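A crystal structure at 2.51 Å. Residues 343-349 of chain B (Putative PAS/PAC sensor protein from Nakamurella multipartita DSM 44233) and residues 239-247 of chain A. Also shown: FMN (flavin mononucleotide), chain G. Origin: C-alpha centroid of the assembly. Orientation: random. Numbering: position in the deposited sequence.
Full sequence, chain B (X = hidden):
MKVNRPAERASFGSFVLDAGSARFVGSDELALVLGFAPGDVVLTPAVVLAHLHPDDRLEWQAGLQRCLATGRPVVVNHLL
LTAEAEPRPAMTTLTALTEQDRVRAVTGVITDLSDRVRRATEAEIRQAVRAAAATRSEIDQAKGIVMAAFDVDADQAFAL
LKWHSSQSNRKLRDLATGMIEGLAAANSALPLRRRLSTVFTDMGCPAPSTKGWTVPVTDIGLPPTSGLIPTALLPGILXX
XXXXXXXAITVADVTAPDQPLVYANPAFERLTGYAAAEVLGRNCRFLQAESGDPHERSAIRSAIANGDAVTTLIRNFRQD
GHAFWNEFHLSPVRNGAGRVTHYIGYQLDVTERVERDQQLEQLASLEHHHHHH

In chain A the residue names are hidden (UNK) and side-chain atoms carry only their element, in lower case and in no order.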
ATOM      1  N   TYR B 343      28.729 -37.674  11.824  1.00 80.83           N
ATOM      2  CA  TYR B 343      27.689 -36.660  11.941  1.00 76.17           C
ATOM      3  C   TYR B 343      27.208 -36.264  10.554  1.00 68.29           C
ATOM      4  O   TYR B 343      27.995 -36.206   9.601  1.00 65.14           O
ATOM      5  CB  TYR B 343      28.200 -35.411  12.671  1.00 78.66           C
ATOM      6  CG  TYR B 343      27.775 -35.295  14.121  1.00 81.51           C
ATOM      7  CD1 TYR B 343      26.528 -34.790  14.464  1.00 80.98           C
ATOM      8  CD2 TYR B 343      28.634 -35.671  15.146  1.00 84.42           C
ATOM      9  CE1 TYR B 343      26.142 -34.675  15.787  1.00 84.20           C
ATOM     10  CE2 TYR B 343      28.257 -35.559  16.472  1.00 87.76           C
ATOM     11  CZ  TYR B 343      27.012 -35.061  16.787  1.00 88.18           C
ATOM     12  OH  TYR B 343      26.639 -34.950  18.108  1.00 91.61           O
ATOM     13  N   ILE B 344      25.918 -35.975  10.450  1.00 67.06           N
ATOM     14  CA  ILE B 344      25.311 -35.491   9.216  1.00 64.62           C
ATOM     15  C   ILE B 344      24.988 -34.014   9.394  1.00 63.34           C
ATOM     16  O   ILE B 344      24.491 -33.599  10.448  1.00 63.08           O
ATOM     17  CB  ILE B 344      24.046 -36.293   8.854  1.00 63.67           C
ATOM     18  CG1 ILE B 344      24.369 -37.788   8.781  1.00 64.18           C
ATOM     19  CG2 ILE B 344      23.478 -35.816   7.523  1.00 60.66           C
ATOM     20  CD1 ILE B 344      23.149 -38.671   8.672  1.00 62.95           C
ATOM     21  N   GLY B 345      25.289 -33.220   8.367  1.00 62.96           N
ATOM     22  CA  GLY B 345      25.008 -31.797   8.390  1.00 61.83           C
ATOM     23  C   GLY B 345      24.035 -31.391   7.305  1.00 61.47           C
ATOM     24  O   GLY B 345      24.192 -31.785   6.145  1.00 62.16           O
ATOM     25  N   TYR B 346      23.033 -30.590   7.666  1.00 61.37           N
ATOM     26  CA  TYR B 346      21.977 -30.149   6.755  1.00 60.92           C
ATOM     27  C   TYR B 346      21.998 -28.624   6.675  1.00 59.57           C
ATOM     28  O   TYR B 346      21.360 -27.950   7.484  1.00 59.78           O
ATOM     29  CB  TYR B 346      20.606 -30.652   7.227  1.00 63.85           C
ATOM     30  CG  TYR B 346      20.536 -32.134   7.476  1.00 66.24           C
ATOM     31  CD1 TYR B 346      20.960 -32.675   8.680  1.00 69.72           C
ATOM     32  CD2 TYR B 346      20.029 -32.994   6.511  1.00 65.77           C
ATOM     33  CE1 TYR B 346      20.897 -34.030   8.915  1.00 70.45           C
ATOM     34  CE2 TYR B 346      19.957 -34.354   6.737  1.00 67.56           C
ATOM     35  CZ  TYR B 346      20.394 -34.865   7.940  1.00 70.38           C
ATOM     36  OH  TYR B 346      20.326 -36.219   8.173  1.00 72.43           O
ATOM     37  N   GLN B 347      22.711 -28.083   5.690  1.00 58.51           N
ATOM     38  CA  GLN B 347      22.829 -26.639   5.542  1.00 59.45           C
ATOM     39  C   GLN B 347      21.626 -26.058   4.805  1.00 59.48           C
ATOM     40  O   GLN B 347      21.150 -26.625   3.817  1.00 59.17           O
ATOM     41  CB  GLN B 347      24.111 -26.285   4.789  1.00 59.50           C
ATOM     42  CG  GLN B 347      25.387 -26.603   5.548  1.00 61.19           C
ATOM     43  CD  GLN B 347      25.823 -28.052   5.396  1.00 60.20           C
ATOM     44  OE1 GLN B 347      25.220 -28.824   4.648  1.00 59.92           O
ATOM     45  NE2 GLN B 347      26.877 -28.428   6.108  1.00 58.89           N
ATOM     46  N   LEU B 348      21.145 -24.912   5.289  1.00 59.45           N
ATOM     47  CA  LEU B 348      20.025 -24.207   4.676  1.00 56.88           C
ATOM     48  C   LEU B 348      20.318 -22.716   4.636  1.00 56.76           C
ATOM     49  O   LEU B 348      20.733 -22.139   5.645  1.00 57.97           O
ATOM     50  CB  LEU B 348      18.718 -24.442   5.443  1.00 56.94           C
ATOM     51  CG  LEU B 348      18.112 -25.845   5.424  1.00 56.12           C
ATOM     52  CD1 LEU B 348      16.931 -25.903   6.377  1.00 56.30           C
ATOM     53  CD2 LEU B 348      17.692 -26.236   4.016  1.00 54.76           C
ATOM     54  N   ASP B 349      20.094 -22.097   3.479  1.00 55.88           N
ATOM     55  CA  ASP B 349      20.186 -20.645   3.348  1.00 56.29           C
ATOM     56  C   ASP B 349      18.878 -20.039   3.844  1.00 55.27           C
ATOM     57  O   ASP B 349      17.840 -20.165   3.186  1.00 54.92           O
ATOM     58  CB  ASP B 349      20.462 -20.251   1.899  1.00 56.70           C
ATOM     59  CG  ASP B 349      20.600 -18.744   1.708  1.00 58.31           C
ATOM     60  OD1 ASP B 349      20.399 -17.978   2.677  1.00 59.03           O
ATOM     61  OD2 ASP B 349      20.916 -18.323   0.575  1.00 58.63           O
TER
ATOM     62  N   UNK A 239      20.292 -43.606   5.371  1.00 58.42           N
ATOM     63  CA  UNK A 239      18.934 -43.736   5.892  1.00 57.67           C
ATOM     64  C   UNK A 239      18.631 -42.597   6.858  1.00 56.40           C
ATOM     65  O   UNK A 239      17.560 -41.982   6.795  1.00 53.41           O
ATOM     66  c   UNK A 239      18.752 -45.089   6.586  1.00 59.75           C
ATOM     67  o   UNK A 239      18.871 -46.145   5.626  1.00 60.39           O
ATOM     68  c   UNK A 239      17.383 -45.177   7.254  1.00 58.98           C
ATOM     69  N   UNK A 240      19.576 -42.296   7.750  1.00 58.86           N
ATOM     70  CA  UNK A 240      19.433 -41.136   8.619  1.00 59.86           C
ATOM     71  C   UNK A 240      19.339 -39.847   7.815  1.00 56.40           C
ATOM     72  O   UNK A 240      18.564 -38.948   8.162  1.00 56.52           O
ATOM     73  c   UNK A 240      19.285 -40.135  11.518  1.00 73.17           C
ATOM     74  c   UNK A 240      20.491 -39.970  10.620  1.00 69.19           C
ATOM     75  c   UNK A 240      18.522 -39.279  13.701  1.00 84.91           C
ATOM     76  c   UNK A 240      20.608 -41.075   9.592  1.00 63.70           C
ATOM     77  n   UNK A 240      17.419 -40.012  13.631  1.00 84.69           N
ATOM     78  n   UNK A 240      18.735 -38.502  14.756  1.00 89.91           N
ATOM     79  n   UNK A 240      19.416 -39.320  12.720  1.00 79.98           N
ATOM     80  N   UNK A 241      20.116 -39.738   6.735  1.00 53.60           N
ATOM     81  CA  UNK A 241      20.117 -38.512   5.944  1.00 51.65           C
ATOM     82  C   UNK A 241      18.741 -38.246   5.351  1.00 51.24           C
ATOM     83  O   UNK A 241      18.173 -37.162   5.531  1.00 52.66           O
ATOM     84  c   UNK A 241      21.171 -38.603   4.839  1.00 49.38           C
ATOM     85  N   UNK A 242      18.186 -39.228   4.640  1.00 48.55           N
ATOM     86  CA  UNK A 242      16.859 -39.059   4.062  1.00 47.81           C
ATOM     87  C   UNK A 242      15.804 -38.811   5.132  1.00 48.98           C
ATOM     88  O   UNK A 242      14.810 -38.121   4.877  1.00 50.97           O
ATOM     89  c   UNK A 242      16.491 -40.288   3.233  1.00 47.20           C
ATOM     90  N   UNK A 243      16.008 -39.340   6.337  1.00 50.38           N
ATOM     91  CA  UNK A 243      15.015 -39.172   7.391  1.00 52.76           C
ATOM     92  C   UNK A 243      14.960 -37.731   7.888  1.00 56.14           C
ATOM     93  O   UNK A 243      13.871 -37.192   8.117  1.00 57.62           O
ATOM     94  c   UNK A 243      15.321 -40.126   8.544  1.00 55.31           C
ATOM     95  n   UNK A 243      12.887 -40.118  11.294  1.00 61.86           N
ATOM     96  c   UNK A 243      14.221 -40.227   9.553  1.00 55.92           C
ATOM     97  c   UNK A 243      14.103 -39.710  10.799  1.00 60.79           C
ATOM     98  c   UNK A 243      12.283 -40.862  10.384  1.00 59.15           C
ATOM     99  n   UNK A 243      13.068 -40.947   9.325  1.00 56.96           N
ATOM    100  N   UNK A 244      16.116 -37.093   8.061  1.00 57.42           N
ATOM    101  CA  UNK A 244      16.184 -35.761   8.648  1.00 58.21           C
ATOM    102  C   UNK A 244      16.193 -34.637   7.618  1.00 56.71           C
ATOM    103  O   UNK A 244      16.087 -33.468   8.004  1.00 58.57           O
ATOM    104  c   UNK A 244      17.428 -35.651   9.535  1.00 60.68           C
ATOM    105  c   UNK A 244      17.351 -36.548  10.753  1.00 63.80           C
ATOM    106  o   UNK A 244      16.293 -37.180  10.959  1.00 64.42           O
ATOM    107  o   UNK A 244      18.346 -36.625  11.506  1.00 66.90           O
ATOM    108  N   UNK A 245      16.315 -34.949   6.329  1.00 52.61           N
ATOM    109  CA  UNK A 245      16.326 -33.909   5.310  1.00 51.80           C
ATOM    110  C   UNK A 245      15.038 -33.099   5.374  1.00 52.61           C
ATOM    111  O   UNK A 245      13.953 -33.644   5.596  1.00 51.65           O
ATOM    112  c   UNK A 245      16.496 -34.522   3.921  1.00 49.75           C
ATOM    113  N   UNK A 246      15.164 -31.783   5.172  1.00 54.45           N
ATOM    114  CA  UNK A 246      14.033 -30.873   5.309  1.00 51.60           C
ATOM    115  C   UNK A 246      13.075 -30.902   4.125  1.00 49.00           C
ATOM    116  O   UNK A 246      11.986 -30.330   4.228  1.00 50.08           O
ATOM    117  c   UNK A 246      14.532 -29.439   5.500  1.00 53.38           C
ATOM    118  o   UNK A 246      15.417 -29.062   4.460  1.00 53.21           O
ATOM    119  N   UNK A 247      13.436 -31.548   3.020  1.00 46.87           N
ATOM    120  CA  UNK A 247      12.566 -31.621   1.855  1.00 48.02           C
ATOM    121  C   UNK A 247      12.034 -33.045   1.734  1.00 48.18           C
ATOM    122  O   UNK A 247      12.627 -34.008   2.231  1.00 50.49           O
ATOM    123  c   UNK A 247      13.698 -29.733   0.647  1.00 48.45           C
ATOM    124  c   UNK A 247      14.483 -32.073   0.265  1.00 49.18           C
ATOM    125  c   UNK A 247      13.279 -31.186   0.555  1.00 48.24           C
TER
HETATM  126  N1  FMN G 400      30.140 -24.942  10.188  1.00 87.17           N
HETATM  127  C2  FMN G 400      29.713 -23.949   9.371  1.00 87.13           C
HETATM  128  O2  FMN G 400      30.055 -22.776   9.634  1.00 86.72           O
HETATM  129  N3  FMN G 400      28.941 -24.175   8.294  1.00 87.61           N
HETATM  130  C4  FMN G 400      28.539 -25.407   7.958  1.00 86.99           C
HETATM  131  O4  FMN G 400      27.823 -25.588   6.951  1.00 86.42           O
HETATM  132  C4A FMN G 400      28.964 -26.549   8.799  1.00 87.12           C
HETATM  133  N5  FMN G 400      28.601 -27.817   8.521  1.00 86.59           N
HETATM  134  C5A FMN G 400      29.002 -28.841   9.308  1.00 86.22           C
HETATM  135  C6  FMN G 400      28.601 -30.132   8.982  1.00 85.42           C
HETATM  136  C7  FMN G 400      28.993 -31.209   9.763  1.00 84.34           C
HETATM  137  C7M FMN G 400      28.548 -32.599   9.393  1.00 83.20           C
HETATM  138  C8  FMN G 400      29.847 -30.978  10.959  1.00 83.90           C
HETATM  139  C8M FMN G 400      30.289 -32.125  11.828  1.00 82.24           C
HETATM  140  C9  FMN G 400      30.250 -29.690  11.289  1.00 84.92           C
HETATM  141  C9A FMN G 400      29.860 -28.601  10.508  1.00 86.08           C
HETATM  142  N10 FMN G 400      30.255 -27.272  10.812  1.00 87.21           N
HETATM  143  C10 FMN G 400      29.813 -26.234   9.968  1.00 87.37           C
HETATM  144  C1' FMN G 400      31.090 -26.934  11.972  1.00 88.61           C
HETATM  145  C2' FMN G 400      32.575 -26.947  11.623  1.00 90.00           C
HETATM  146  O2' FMN G 400      32.894 -28.013  10.721  1.00 90.21           O
HETATM  147  C3' FMN G 400      33.426 -27.080  12.884  1.00 91.04           C
HETATM  148  O3' FMN G 400      33.364 -28.418  13.401  1.00 91.20           O
HETATM  149  C4' FMN G 400      32.977 -26.098  13.960  1.00 92.18           C
HETATM  150  O4' FMN G 400      32.700 -24.821  13.373  1.00 92.86           O
HETATM  151  C5' FMN G 400      34.066 -25.934  15.004  1.00 92.73           C
HETATM  152  O5' FMN G 400      35.181 -25.338  14.350  1.00 93.55           O
HETATM  153  P   FMN G 400      36.583 -25.176  15.104  1.00 93.88           P
HETATM  154  O1P FMN G 400      37.349 -24.230  14.211  1.00 93.71           O
HETATM  155  O2P FMN G 400      37.138 -26.580  15.154  1.00 93.68           O
HETATM  156  O3P FMN G 400      36.176 -24.596  16.437  1.00 94.42           O

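Position 239 carries three side-chain atoms: a carbon bonded to one oxygen and one carbon. CA-to-CB points away from the 343-349 stretch of chain B, and the side chain makes no contact with it. A beta-branched hydroxyl side chain is threonine.

Position 240 has three carbons, a nitrogen, then a carbon bearing two more nitrogens. CA-to-CB points sideways, yet the second carbon of the chain lies 3.5 Å from CD1 of I344(B), so the aliphatic part packs on the isoleucine. The chain ends in a guanidinium, which identifies arginine.

Position 241 has a single side-chain carbon. This CB stands 4.3 Å from CD1 of I344(B), an apolar contact, and CA of position 241 is 3.2 Å from OH of Y346(B). One carbon means alanine.

Position 242 also has one carbon; CA-to-CB points away, and the side chain makes no contact with residues 343-349 of chain B. It is alanine.

At position 243 one carbon leads to a five-membered ring of three carbons and two nitrogens, which touches nothing in the 343-349 stretch. The ring is an imidazole: histidine.

Position 244 shows two carbons, the second carrying two oxygens. Its CB is 3.3 Å from OH of Y346(B). With one oxygen read as nitrogen the four atoms could be asparagine; the elements decide for aspartate. Within the helix, OD2 of D244(A) lies 3.1 Å from NE of R240(A), a salt bridge of charges alone, because the oxygen sits well out of the guanidinium plane.

Position 245 again has one carbon, and this CB is 4.5 Å from CE2 of Y346(B). It is alanine; A245(A) is the first residue to leave helical phi/psi, at -59/141.

Position 246 has one carbon and then one oxygen, with chi1 in p; that oxygen lies 3.7 Å from CD2 of L348(B). This is serine.

Position 247 has three carbons, one carrying the other two, and its side chain makes no contact with residues 343-349. It is valine.

The contact centres on Y346(B), which loses 85 Å² to chain A, the largest share of the 291 Å² buried. Its OH gives a weak hydrogen bond to O of R240(A) at 3.2 Å. O of R240(A) also accepts the backbone hydrogen bond from N of D244(A) at 3.1 Å, so Y346(B) shares a carbonyl already engaged in the helix. The side chains of I344(B), Y346(B) and L348(B) leave the backbone toward chain A, whereas the intervening Q347(B) donates NE2 to FMN N5 at 3.0 Å. An ideal CB on G345(B) would fall 2.6 Å from FMN C6, and glycine avoids that clash.

Chain A, residues 239-247: TRAAHDASV
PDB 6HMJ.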